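PDB 1RKX: CDP-glucose-4,6-dehydratase from Yersinia pseudotuberculosis, which catalyses the NAD-dependent conversion of CDP-D-glucose to CDP-4-dehydro-6-deoxy-D-glucose with loss of water. Local coordinates for residues G19-W24 / Q233-P238; L25-Q30 / Y345-I350; F85-Q90 / V128-D133. All coordinates share one frame; numbering follows the deposited sequence.

How the interactions relate
The first helix of the Rossmann fold, 20-31, follows the glycine-rich turn and supplies the first segment of both interaction 1 and interaction 2. Further along the chain, strand 83-86 pairs with strand 126-130 in interaction 3, which closes the shortest loop and is nested inside the other two. The chain then returns at 233-238 to meet residues 19-24, closing interaction 1, and the C-terminal helix 342-355 comes back to residues 25-30, closing interaction 2. These two long loops cross. Met87 of interaction 3 packs on Gly22 and Leu25 of helix 20-31, while interactions 1 and 3 both touch the NAD; His234 and Glu349 join interactions 1 and 2.

Interaction 1: residues G19-W24 / Q233-P238; sequences GFKGGW and QHVLEP. With NAD (nicotinamide-adenine-dinucleotide), chain G.
Val235 fits against Phe20, Lys21 and Trp24 where the glycine-rich turn of the Rossmann fold opens into its first helix. Its CG1 methyl sits over one face of the Trp24 indole, 3.8 Å from the centroid of the five-membered ring and 13° off the normal, a CH-pi contact. The torsion that sets CG1 between the backbone N and the carbonyl carbon (chi1 60°) turns this methyl to the indole and leaves CG2 for the aliphatic part of Lys21. Phe20 meets Val235 tip to tip, with Phe20 CZ 3.8 Å from Val235 CB. A compact branched side chain suits a site where three neighbours close in. Leu236 adds its CD2, 3.9 Å from Trp24 CE3.

The same helix start also serves the cofactor. Phe20 N donates to NAD O2A and Lys21 N to NAD O2N, each at 2.8 Å, so one oxygen of each phosphate is held at the helix N terminus, where the dipole would favour negative charge. Gly19, the N-cap residue, has no side chain, which lets NAD O5B approach its CA to 3.4 Å. Lys21 lays its chain beside the nicotinamide ribose, and NZ bonds to Tyr242 OH.

Second-shell bonds fix the rest. Trp24 NE1 is tied to Gly199 O, and His234 NE2 probably bonds to Glu349 OE2. His234 also caps the start of the following helix: Leu236 N donates to ND1 at 3.1 Å, nearly straight at 172° and close to the imidazole plane.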
loop_
_atom_site.group_PDB
_atom_site.type_symbol
_atom_site.label_atom_id
_atom_site.label_comp_id
_atom_site.label_asym_id
_atom_site.label_seq_id
_atom_site.Cartn_x
_atom_site.Cartn_y
_atom_site.Cartn_z
ATOM N N GLY C 19 32.293 18.994 6.858
ATOM C CA GLY C 19 32.185 18.029 5.779
ATOM C C GLY C 19 31.908 18.658 4.423
ATOM O O GLY C 19 31.892 19.884 4.279
ATOM N N PHE C 20 31.676 17.805 3.431
ATOM C CA PHE C 20 31.413 18.241 2.062
ATOM C C PHE C 20 30.156 19.095 1.924
ATOM O O PHE C 20 30.236 20.270 1.554
ATOM C CB PHE C 20 31.331 17.009 1.148
ATOM C CG PHE C 20 30.954 17.320 -0.278
ATOM C CD1 PHE C 20 31.699 18.223 -1.035
ATOM C CD2 PHE C 20 29.880 16.665 -0.878
ATOM C CE1 PHE C 20 31.385 18.470 -2.376
ATOM C CE2 PHE C 20 29.553 16.899 -2.217
ATOM C CZ PHE C 20 30.308 17.803 -2.970
ATOM N N LYS C 21 28.992 18.517 2.212
ATOM C CA LYS C 21 27.746 19.265 2.096
ATOM C C LYS C 21 27.677 20.395 3.112
ATOM O O LYS C 21 27.208 21.492 2.802
ATOM C CB LYS C 21 26.538 18.342 2.283
ATOM C CG LYS C 21 26.384 17.291 1.185
ATOM C CD LYS C 21 25.197 16.376 1.441
ATOM C CE LYS C 21 23.881 17.144 1.440
ATOM N NZ LYS C 21 22.708 16.256 1.698
ATOM N N GLY C 22 28.143 20.119 4.324
ATOM C CA GLY C 22 28.124 21.116 5.377
ATOM C C GLY C 22 28.970 22.333 5.063
ATOM O O GLY C 22 28.598 23.453 5.411
ATOM N N GLY C 23 30.113 22.106 4.421
ATOM C CA GLY C 23 30.993 23.201 4.056
ATOM C C GLY C 23 30.342 24.088 3.013
ATOM O O GLY C 23 30.334 25.314 3.144
ATOM N N TRP C 24 29.787 23.487 1.965
ATOM C CA TRP C 24 29.132 24.299 0.942
ATOM C C TRP C 24 27.959 25.070 1.545
ATOM O O TRP C 24 27.763 26.243 1.236
ATOM C CB TRP C 24 28.646 23.434 -0.229
ATOM C CG TRP C 24 29.732 23.102 -1.221
ATOM C CD1 TRP C 24 30.414 21.932 -1.334
ATOM C CD2 TRP C 24 30.261 23.974 -2.229
ATOM N NE1 TRP C 24 31.339 22.013 -2.356
ATOM C CE2 TRP C 24 31.264 23.258 -2.919
ATOM C CE3 TRP C 24 29.982 25.294 -2.614
ATOM C CZ2 TRP C 24 31.993 23.818 -3.980
ATOM C CZ3 TRP C 24 30.708 25.854 -3.670
ATOM C CH2 TRP C 24 31.701 25.111 -4.338
ATOM N N GLN C 233 23.613 14.789 -8.810
ATOM C CA GLN C 233 23.203 16.187 -8.726
ATOM C C GLN C 233 24.297 17.004 -8.053
ATOM O O GLN C 233 24.969 16.529 -7.132
ATOM C CB GLN C 233 21.900 16.325 -7.938
ATOM C CG GLN C 233 21.951 15.731 -6.537
ATOM C CD GLN C 233 20.621 15.813 -5.815
ATOM O OE1 GLN C 233 20.396 15.112 -4.822
ATOM N NE2 GLN C 233 19.734 16.678 -6.302
ATOM N N HIS C 234 24.482 18.233 -8.520
ATOM C CA HIS C 234 25.491 19.100 -7.936
ATOM C C HIS C 234 25.055 19.372 -6.503
ATOM O O HIS C 234 23.860 19.519 -6.220
ATOM C CB HIS C 234 25.595 20.402 -8.732
ATOM C CG HIS C 234 26.764 21.254 -8.345
ATOM N ND1 HIS C 234 26.775 22.034 -7.209
ATOM C CD2 HIS C 234 27.967 21.434 -8.937
ATOM C CE1 HIS C 234 27.934 22.661 -7.118
ATOM N NE2 HIS C 234 28.677 22.314 -8.154
ATOM N N VAL C 235 26.028 19.435 -5.601
ATOM C CA VAL C 235 25.758 19.660 -4.189
ATOM C C VAL C 235 24.868 20.873 -3.907
ATOM O O VAL C 235 24.090 20.868 -2.957
ATOM C CB VAL C 235 27.089 19.779 -3.390
ATOM C CG1 VAL C 235 27.927 20.939 -3.920
ATOM C CG2 VAL C 235 26.792 19.946 -1.904
ATOM N N LEU C 236 24.961 21.909 -4.734
ATOM C CA LEU C 236 24.138 23.090 -4.507
ATOM C C LEU C 236 22.645 22.872 -4.791
ATOM O O LEU C 236 21.806 23.622 -4.298
ATOM C CB LEU C 236 24.663 24.263 -5.339
ATOM C CG LEU C 236 26.099 24.700 -5.020
ATOM C CD1 LEU C 236 26.501 25.848 -5.936
ATOM C CD2 LEU C 236 26.204 25.120 -3.549
ATOM N N GLU C 237 22.312 21.846 -5.572
ATOM C CA GLU C 237 20.911 21.568 -5.897
ATOM C C GLU C 237 20.098 21.205 -4.647
ATOM O O GLU C 237 19.124 21.881 -4.326
ATOM C CB GLU C 237 20.828 20.459 -6.951
ATOM C CG GLU C 237 21.592 20.788 -8.245
ATOM C CD GLU C 237 20.754 21.520 -9.291
ATOM O OE1 GLU C 237 19.982 22.441 -8.934
ATOM O OE2 GLU C 237 20.880 21.182 -10.487
ATOM N N PRO C 238 20.472 20.129 -3.932
ATOM C CA PRO C 238 19.671 19.832 -2.745
ATOM C C PRO C 238 19.799 20.929 -1.689
ATOM O O PRO C 238 18.834 21.236 -0.992
ATOM C CB PRO C 238 20.229 18.489 -2.268
ATOM C CG PRO C 238 21.651 18.503 -2.776
ATOM C CD PRO C 238 21.478 19.079 -4.164
HETATM P PA NAD G . 31.062 14.224 4.994
HETATM O O1A NAD G . 31.726 13.018 5.535
HETATM O O2A NAD G . 31.867 15.095 4.097
HETATM O O5B NAD G . 30.493 15.140 6.186
HETATM C C5B NAD G . 30.054 14.501 7.410
HETATM C C4B NAD G . 30.109 15.478 8.586
HETATM O O4B NAD G . 29.665 14.659 9.692
HETATM C C3B NAD G . 31.524 15.917 8.929
HETATM O O3B NAD G . 31.499 17.351 9.073
HETATM C C2B NAD G . 31.806 15.159 10.214
HETATM O O2B NAD G . 32.791 15.809 11.064
HETATM C C1B NAD G . 30.425 15.043 10.806
HETATM N N9A NAD G . 30.337 14.000 11.817
HETATM C C8A NAD G . 30.373 12.643 11.632
HETATM N N7A NAD G . 30.281 11.950 12.764
HETATM C C5A NAD G . 30.182 12.923 13.740
HETATM C C6A NAD G . 30.064 12.833 15.144
HETATM N N6A NAD G . 30.020 11.724 15.853
HETATM N N1A NAD G . 29.987 14.006 15.849
HETATM C C2A NAD G . 30.032 15.181 15.140
HETATM N N3A NAD G . 30.140 15.385 13.845
HETATM C C4A NAD G . 30.213 14.199 13.181
HETATM O O3 NAD G . 29.748 13.776 4.281
HETATM P PN NAD G . 28.619 14.638 3.468
HETATM O O1N NAD G . 28.683 14.118 2.099
HETATM O O2N NAD G . 28.968 16.077 3.571
HETATM O O5D NAD G . 27.270 14.190 4.164
HETATM C C5D NAD G . 26.512 15.206 4.829
HETATM C C4D NAD G . 25.219 14.621 5.362
HETATM O O4D NAD G . 24.459 14.241 4.167
HETATM C C3D NAD G . 25.277 13.343 6.199
HETATM O O3D NAD G . 24.157 13.350 7.107
HETATM C C2D NAD G . 25.121 12.259 5.141
HETATM O O2D NAD G . 24.670 11.032 5.739
HETATM C C1D NAD G . 24.086 12.884 4.243
HETATM N N1N NAD G . 24.066 12.276 2.918
HETATM C C2N NAD G . 25.045 12.545 1.944
HETATM C C3N NAD G . 24.941 11.970 0.566
HETATM C C7N NAD G . 25.978 12.346 -0.411
HETATM O O7N NAD G . 25.862 11.878 -1.554
HETATM N N7N NAD G . 27.017 13.156 -0.121
HETATM C C4N NAD G . 23.844 10.969 0.279
HETATM C C5N NAD G . 22.910 10.778 1.432
HETATM C C6N NAD G . 23.009 11.368 2.604
#

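Interaction 2: residues L25-Q30 / Y345-I350; sequences LSLWLQ and YSITEI
Ile350 lays its CG2 methyl over one face of the Trp28 indole, a CH-pi contact 3.6 Å from the centroid of the five-membered ring and 10° off the normal. CG of Trp28 is anti to its backbone N (chi1 -161°), and the indole presents a face to Ile350 CG2. A branched residue suits the opposing place because its two arms can do different work.

The remaining contacts are apolar. The longer arm of Ile350 reaches the backbone of helix 20-31, its CD1 lying 3.6 Å from Trp28 N and 4.0 Å from Leu27 CB. Leu27 divides its methyls: CD1 meets Ser346 CB at 3.9 Å, while CD2 approaches Ile347 CD1 at 4.2 Å. Ser346, small enough to admit the leucine, keeps its OG bonded within the protein to Met342 O and Trp332 NE1.

The two helical segments cross steeply, at -76°, with their axes 9.9 Å apart. Thus the C-terminal helix 342-355 lies across the first Rossmann helix, 20-31, whose Leu29 packs on strand 11-15 of the parallel sheet; helix 236-251 borders it through Leu243, which touches Leu25, Trp28 and Leu29.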
loop_
_atom_site.group_PDB
_atom_site.type_symbol
_atom_site.label_atom_id
_atom_site.label_comp_id
_atom_site.label_asym_id
_atom_site.label_seq_id
_atom_site.Cartn_x
_atom_site.Cartn_y
_atom_site.Cartn_z
ATOM N N LEU C 25 27.185 24.421 2.412
ATOM C CA LEU C 25 26.049 25.099 3.036
ATOM C C LEU C 25 26.514 26.255 3.926
ATOM O O LEU C 25 25.931 27.347 3.890
ATOM C CB LEU C 25 25.210 24.130 3.875
ATOM C CG LEU C 25 23.976 24.783 4.522
ATOM C CD1 LEU C 25 23.034 25.297 3.438
ATOM C CD2 LEU C 25 23.250 23.783 5.414
ATOM N N SER C 26 27.549 26.013 4.724
ATOM C CA SER C 26 28.078 27.047 5.610
ATOM C C SER C 26 28.581 28.243 4.807
ATOM O O SER C 26 28.311 29.391 5.163
ATOM C CB SER C 26 29.199 26.478 6.478
ATOM O OG SER C 26 28.677 25.507 7.373
ATOM N N LEU C 27 29.307 27.972 3.724
ATOM C CA LEU C 27 29.818 29.040 2.866
ATOM C C LEU C 27 28.656 29.826 2.270
ATOM O O LEU C 27 28.696 31.058 2.197
ATOM C CB LEU C 27 30.663 28.467 1.731
ATOM C CG LEU C 27 32.064 27.961 2.064
ATOM C CD1 LEU C 27 32.665 27.262 0.843
ATOM C CD2 LEU C 27 32.934 29.140 2.505
ATOM N N TRP C 28 27.617 29.108 1.846
ATOM C CA TRP C 28 26.441 29.735 1.248
ATOM C C TRP C 28 25.771 30.662 2.258
ATOM O O TRP C 28 25.458 31.813 1.948
ATOM C CB TRP C 28 25.443 28.664 0.791
ATOM C CG TRP C 28 24.436 29.152 -0.230
ATOM C CD1 TRP C 28 24.017 30.441 -0.429
ATOM C CD2 TRP C 28 23.711 28.346 -1.169
ATOM N NE1 TRP C 28 23.077 30.485 -1.434
ATOM C CE2 TRP C 28 22.871 29.214 -1.907
ATOM C CE3 TRP C 28 23.688 26.975 -1.459
ATOM C CZ2 TRP C 28 22.015 28.752 -2.918
ATOM C CZ3 TRP C 28 22.833 26.514 -2.468
ATOM C CH2 TRP C 28 22.011 27.407 -3.183
ATOM N N LEU C 29 25.558 30.153 3.468
ATOM C CA LEU C 29 24.937 30.929 4.538
ATOM C C LEU C 29 25.779 32.169 4.845
ATOM O O LEU C 29 25.241 33.263 5.022
ATOM C CB LEU C 29 24.797 30.066 5.800
ATOM C CG LEU C 29 23.758 28.939 5.725
ATOM C CD1 LEU C 29 23.925 27.977 6.900
ATOM C CD2 LEU C 29 22.360 29.551 5.723
ATOM N N GLN C 30 27.097 31.993 4.911
ATOM C CA GLN C 30 27.993 33.115 5.184
ATOM C C GLN C 30 27.845 34.209 4.125
ATOM O O GLN C 30 27.722 35.389 4.459
ATOM C CB GLN C 30 29.447 32.646 5.233
ATOM C CG GLN C 30 29.754 31.700 6.388
ATOM C CD GLN C 30 31.160 31.135 6.331
ATOM O OE1 GLN C 30 31.440 30.077 6.909
ATOM N NE2 GLN C 30 32.055 31.835 5.643
ATOM N N TYR C 345 36.705 31.287 -5.015
ATOM C CA TYR C 345 36.194 30.518 -6.146
ATOM C C TYR C 345 34.870 29.856 -5.782
ATOM O O TYR C 345 33.920 29.871 -6.565
ATOM C CB TYR C 345 37.193 29.441 -6.572
ATOM C CG TYR C 345 36.821 28.764 -7.873
ATOM C CD1 TYR C 345 37.247 29.282 -9.099
ATOM C CD2 TYR C 345 36.022 27.617 -7.882
ATOM C CE1 TYR C 345 36.888 28.674 -10.301
ATOM C CE2 TYR C 345 35.654 27.002 -9.077
ATOM C CZ TYR C 345 36.093 27.537 -10.282
ATOM O OH TYR C 345 35.748 26.941 -11.473
ATOM N N SER C 346 34.803 29.279 -4.583
ATOM C CA SER C 346 33.584 28.606 -4.135
ATOM C C SER C 346 32.445 29.594 -3.943
ATOM O O SER C 346 31.288 29.274 -4.209
ATOM C CB SER C 346 33.842 27.836 -2.836
ATOM O OG SER C 346 34.777 26.796 -3.061
ATOM N N ILE C 347 32.772 30.797 -3.487
ATOM C CA ILE C 347 31.751 31.820 -3.288
ATOM C C ILE C 347 31.158 32.192 -4.642
ATOM O O ILE C 347 29.946 32.357 -4.784
ATOM C CB ILE C 347 32.343 33.096 -2.650
ATOM C CG1 ILE C 347 32.948 32.762 -1.284
ATOM C CG2 ILE C 347 31.260 34.164 -2.522
ATOM C CD1 ILE C 347 31.979 32.115 -0.323
ATOM N N THR C 348 32.027 32.329 -5.638
ATOM C CA THR C 348 31.582 32.668 -6.984
ATOM C C THR C 348 30.719 31.545 -7.552
ATOM O O THR C 348 29.760 31.804 -8.278
ATOM C CB THR C 348 32.783 32.920 -7.919
ATOM O OG1 THR C 348 33.478 34.097 -7.487
ATOM C CG2 THR C 348 32.316 33.111 -9.359
ATOM N N GLU C 349 31.059 30.299 -7.225
ATOM C CA GLU C 349 30.278 29.171 -7.713
ATOM C C GLU C 349 28.867 29.269 -7.159
ATOM O O GLU C 349 27.890 29.035 -7.868
ATOM C CB GLU C 349 30.915 27.845 -7.296
ATOM C CG GLU C 349 30.210 26.642 -7.884
ATOM C CD GLU C 349 31.167 25.689 -8.564
ATOM O OE1 GLU C 349 32.024 26.159 -9.342
ATOM O OE2 GLU C 349 31.056 24.468 -8.333
ATOM N N ILE C 350 28.760 29.621 -5.883
ATOM C CA ILE C 350 27.458 29.770 -5.257
ATOM C C ILE C 350 26.697 30.892 -5.950
ATOM O O ILE C 350 25.498 30.771 -6.205
ATOM C CB ILE C 350 27.602 30.088 -3.754
ATOM C CG1 ILE C 350 28.087 28.833 -3.016
ATOM C CG2 ILE C 350 26.273 30.580 -3.189
ATOM C CD1 ILE C 350 28.555 29.084 -1.592
#

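Interaction 3: residues F85-Q90 / V128-D133. With NAD (nicotinamide-adenine-dinucleotide), chain G.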
loop_
_atom_site.group_PDB
_atom_site.type_symbol
_atom_site.label_atom_id
_atom_site.label_comp_id
_atom_site.label_asym_id
_atom_site.label_seq_id
_atom_site.Cartn_x
_atom_site.Cartn_y
_atom_site.Cartn_z
ATOM N N PHE C 85 20.486 23.210 11.005
ATOM C CA PHE C 85 20.646 22.247 9.920
ATOM C C PHE C 85 21.497 21.124 10.501
ATOM O O PHE C 85 22.662 21.341 10.857
ATOM C CB PHE C 85 21.382 22.854 8.723
ATOM C CG PHE C 85 20.563 23.833 7.930
ATOM C CD1 PHE C 85 20.650 25.199 8.185
ATOM C CD2 PHE C 85 19.720 23.391 6.910
ATOM C CE1 PHE C 85 19.910 26.118 7.429
ATOM C CE2 PHE C 85 18.974 24.297 6.147
ATOM C CZ PHE C 85 19.070 25.666 6.407
ATOM N N HIS C 86 20.919 19.931 10.614
ATOM C CA HIS C 86 21.650 18.795 11.159
ATOM C C HIS C 86 22.194 17.935 10.028
ATOM O O HIS C 86 21.452 17.172 9.407
ATOM C CB HIS C 86 20.731 17.974 12.074
ATOM C CG HIS C 86 21.370 16.736 12.635
ATOM N ND1 HIS C 86 22.621 16.738 13.214
ATOM C CD2 HIS C 86 20.921 15.460 12.714
ATOM C CE1 HIS C 86 22.917 15.516 13.622
ATOM N NE2 HIS C 86 21.901 14.722 13.332
ATOM N N MET C 87 23.490 18.067 9.756
ATOM C CA MET C 87 24.116 17.292 8.698
ATOM C C MET C 87 25.196 16.335 9.174
ATOM O O MET C 87 25.716 15.549 8.384
ATOM C CB MET C 87 24.688 18.219 7.624
ATOM C CG MET C 87 23.612 18.882 6.786
ATOM S SD MET C 87 24.213 19.476 5.198
ATOM C CE MET C 87 24.837 21.040 5.674
ATOM N N ALA C 88 25.538 16.395 10.457
ATOM C CA ALA C 88 26.564 15.512 10.997
ATOM C C ALA C 88 26.049 14.075 11.052
ATOM O O ALA C 88 24.938 13.814 11.522
ATOM C CB ALA C 88 26.983 15.972 12.393
ATOM N N ALA C 89 26.866 13.148 10.566
ATOM C CA ALA C 89 26.503 11.742 10.564
ATOM C C ALA C 89 27.654 10.898 10.034
ATOM O O ALA C 89 28.582 11.425 9.427
ATOM C CB ALA C 89 25.263 11.527 9.682
ATOM N N GLN C 90 27.586 9.593 10.289
ATOM C CA GLN C 90 28.565 8.630 9.768
ATOM C C GLN C 90 27.841 8.364 8.444
ATOM O O GLN C 90 26.835 7.646 8.409
ATOM C CB GLN C 90 28.587 7.376 10.646
ATOM C CG GLN C 90 29.723 6.397 10.359
ATOM C CD GLN C 90 29.744 5.938 8.915
ATOM O OE1 GLN C 90 30.273 6.622 8.049
ATOM N NE2 GLN C 90 29.151 4.778 8.650
ATOM N N VAL C 128 16.049 21.594 10.150
ATOM C CA VAL C 128 16.125 20.807 8.936
ATOM C C VAL C 128 17.113 19.680 9.192
ATOM O O VAL C 128 18.324 19.894 9.261
ATOM C CB VAL C 128 16.599 21.651 7.742
ATOM C CG1 VAL C 128 16.818 20.752 6.527
ATOM C CG2 VAL C 128 15.555 22.713 7.419
ATOM N N ASN C 129 16.577 18.479 9.348
ATOM C CA ASN C 129 17.398 17.318 9.616
ATOM C C ASN C 129 17.692 16.537 8.342
ATOM O O ASN C 129 16.791 15.976 7.723
ATOM C CB ASN C 129 16.698 16.423 10.643
ATOM C CG ASN C 129 17.407 15.106 10.836
ATOM O OD1 ASN C 129 18.611 15.003 10.605
ATOM N ND2 ASN C 129 16.668 14.090 11.275
ATOM N N ILE C 130 18.960 16.512 7.960
ATOM C CA ILE C 130 19.398 15.795 6.773
ATOM C C ILE C 130 19.535 14.310 7.098
ATOM O O ILE C 130 20.350 13.910 7.938
ATOM C CB ILE C 130 20.769 16.307 6.262
ATOM C CG1 ILE C 130 20.606 17.666 5.581
ATOM C CG2 ILE C 130 21.371 15.314 5.273
ATOM C CD1 ILE C 130 20.145 18.771 6.506
ATOM N N THR C 131 18.727 13.492 6.438
ATOM C CA THR C 131 18.805 12.056 6.659
ATOM C C THR C 131 19.499 11.457 5.439
ATOM O O THR C 131 20.724 11.561 5.319
ATOM C CB THR C 131 17.394 11.450 6.892
ATOM O OG1 THR C 131 16.540 11.733 5.779
ATOM C CG2 THR C 131 16.785 12.043 8.156
ATOM N N SER C 132 18.743 10.868 4.516
ATOM C CA SER C 132 19.359 10.284 3.327
ATOM C C SER C 132 18.319 9.769 2.355
ATOM O O SER C 132 17.191 9.507 2.742
ATOM C CB SER C 132 20.274 9.119 3.722
ATOM O OG SER C 132 20.812 8.479 2.572
ATOM N N ASP C 133 18.696 9.639 1.087
ATOM C CA ASP C 133 17.774 9.094 0.102
ATOM C C ASP C 133 17.641 7.596 0.423
ATOM O O ASP C 133 16.678 6.945 0.012
ATOM C CB ASP C 133 18.307 9.309 -1.326
ATOM C CG ASP C 133 19.642 8.628 -1.571
ATOM O OD1 ASP C 133 20.528 8.728 -0.693
ATOM O OD2 ASP C 133 19.810 8.004 -2.649
HETATM P PA NAD G . 31.062 14.224 4.994
HETATM O O1A NAD G . 31.726 13.018 5.535
HETATM O O2A NAD G . 31.867 15.095 4.097
HETATM O O5B NAD G . 30.493 15.140 6.186
HETATM C C5B NAD G . 30.054 14.501 7.410
HETATM C C4B NAD G . 30.109 15.478 8.586
HETATM O O4B NAD G . 29.665 14.659 9.692
HETATM C C3B NAD G . 31.524 15.917 8.929
HETATM O O3B NAD G . 31.499 17.351 9.073
HETATM C C2B NAD G . 31.806 15.159 10.214
HETATM O O2B NAD G . 32.791 15.809 11.064
HETATM C C1B NAD G . 30.425 15.043 10.806
HETATM N N9A NAD G . 30.337 14.000 11.817
HETATM C C8A NAD G . 30.373 12.643 11.632
HETATM N N7A NAD G . 30.281 11.950 12.764
HETATM C C5A NAD G . 30.182 12.923 13.740
HETATM C C6A NAD G . 30.064 12.833 15.144
HETATM N N6A NAD G . 30.020 11.724 15.853
HETATM N N1A NAD G . 29.987 14.006 15.849
HETATM C C2A NAD G . 30.032 15.181 15.140
HETATM N N3A NAD G . 30.140 15.385 13.845
HETATM C C4A NAD G . 30.213 14.199 13.181
HETATM O O3 NAD G . 29.748 13.776 4.281
HETATM P PN NAD G . 28.619 14.638 3.468
HETATM O O1N NAD G . 28.683 14.118 2.099
HETATM O O2N NAD G . 28.968 16.077 3.571
HETATM O O5D NAD G . 27.270 14.190 4.164
HETATM C C5D NAD G . 26.512 15.206 4.829
HETATM C C4D NAD G . 25.219 14.621 5.362
HETATM O O4D NAD G . 24.459 14.241 4.167
HETATM C C3D NAD G . 25.277 13.343 6.199
HETATM O O3D NAD G . 24.157 13.350 7.107
HETATM C C2D NAD G . 25.121 12.259 5.141
HETATM O O2D NAD G . 24.670 11.032 5.739
HETATM C C1D NAD G . 24.086 12.884 4.243
HETATM N N1N NAD G . 24.066 12.276 2.918
HETATM C C2N NAD G . 25.045 12.545 1.944
HETATM C C3N NAD G . 24.941 11.970 0.566
HETATM C C7N NAD G . 25.978 12.346 -0.411
HETATM O O7N NAD G . 25.862 11.878 -1.554
HETATM N N7N NAD G . 27.017 13.156 -0.121
HETATM C C4N NAD G . 23.844 10.969 0.279
HETATM C C5N NAD G . 22.910 10.778 1.432
HETATM C C6N NAD G . 23.009 11.368 2.604
HETATM O O HOH W 1 22.823 14.314 9.484
#
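Val128 O is approached by two groups of the neighbouring strand: His86 N donates to it at 2.9 Å, and Phe85 CA lies 3.4 Å away as a weaker CA-H...O contact. Ile130 N returns a bond to His86 O, so His86, paired with Asn129, bonds through its N and O to the residues on either side of that partner, Val128 and Ile130, as parallel strands do.

Side chains pair in register. Phe85 and Val128 lie side by side, Phe85 CD2 being 3.7 Å from Val128 CB, apolar side chains that suit a sheet face covered by helices. His86 and Asn129 run together on the opposite face, where His86 ND1 bonds to Thr15 OG1. Just past the end of strand 83-86, Met87 CG presses tightly on Ile130 CG1, at 3.5 Å.

The chains then diverge around NAD, as usual at the C-terminal ends of the strands of a Rossmann fold. NAD O3D donates to Met87 O at 3.0 Å, Ala89 N donates to NAD O4B at 3.3 Å, and Ile130 CG2 touches the nicotinamide ribose. A water joins Ala88 O, Ile130 O and NAD O3D.

Strand 83-86 sits between strands 11-15 and 126-130, and strand 187-192 flanks the latter; helices 20-31 and 236-251 cover the face carrying Phe85 and Val128.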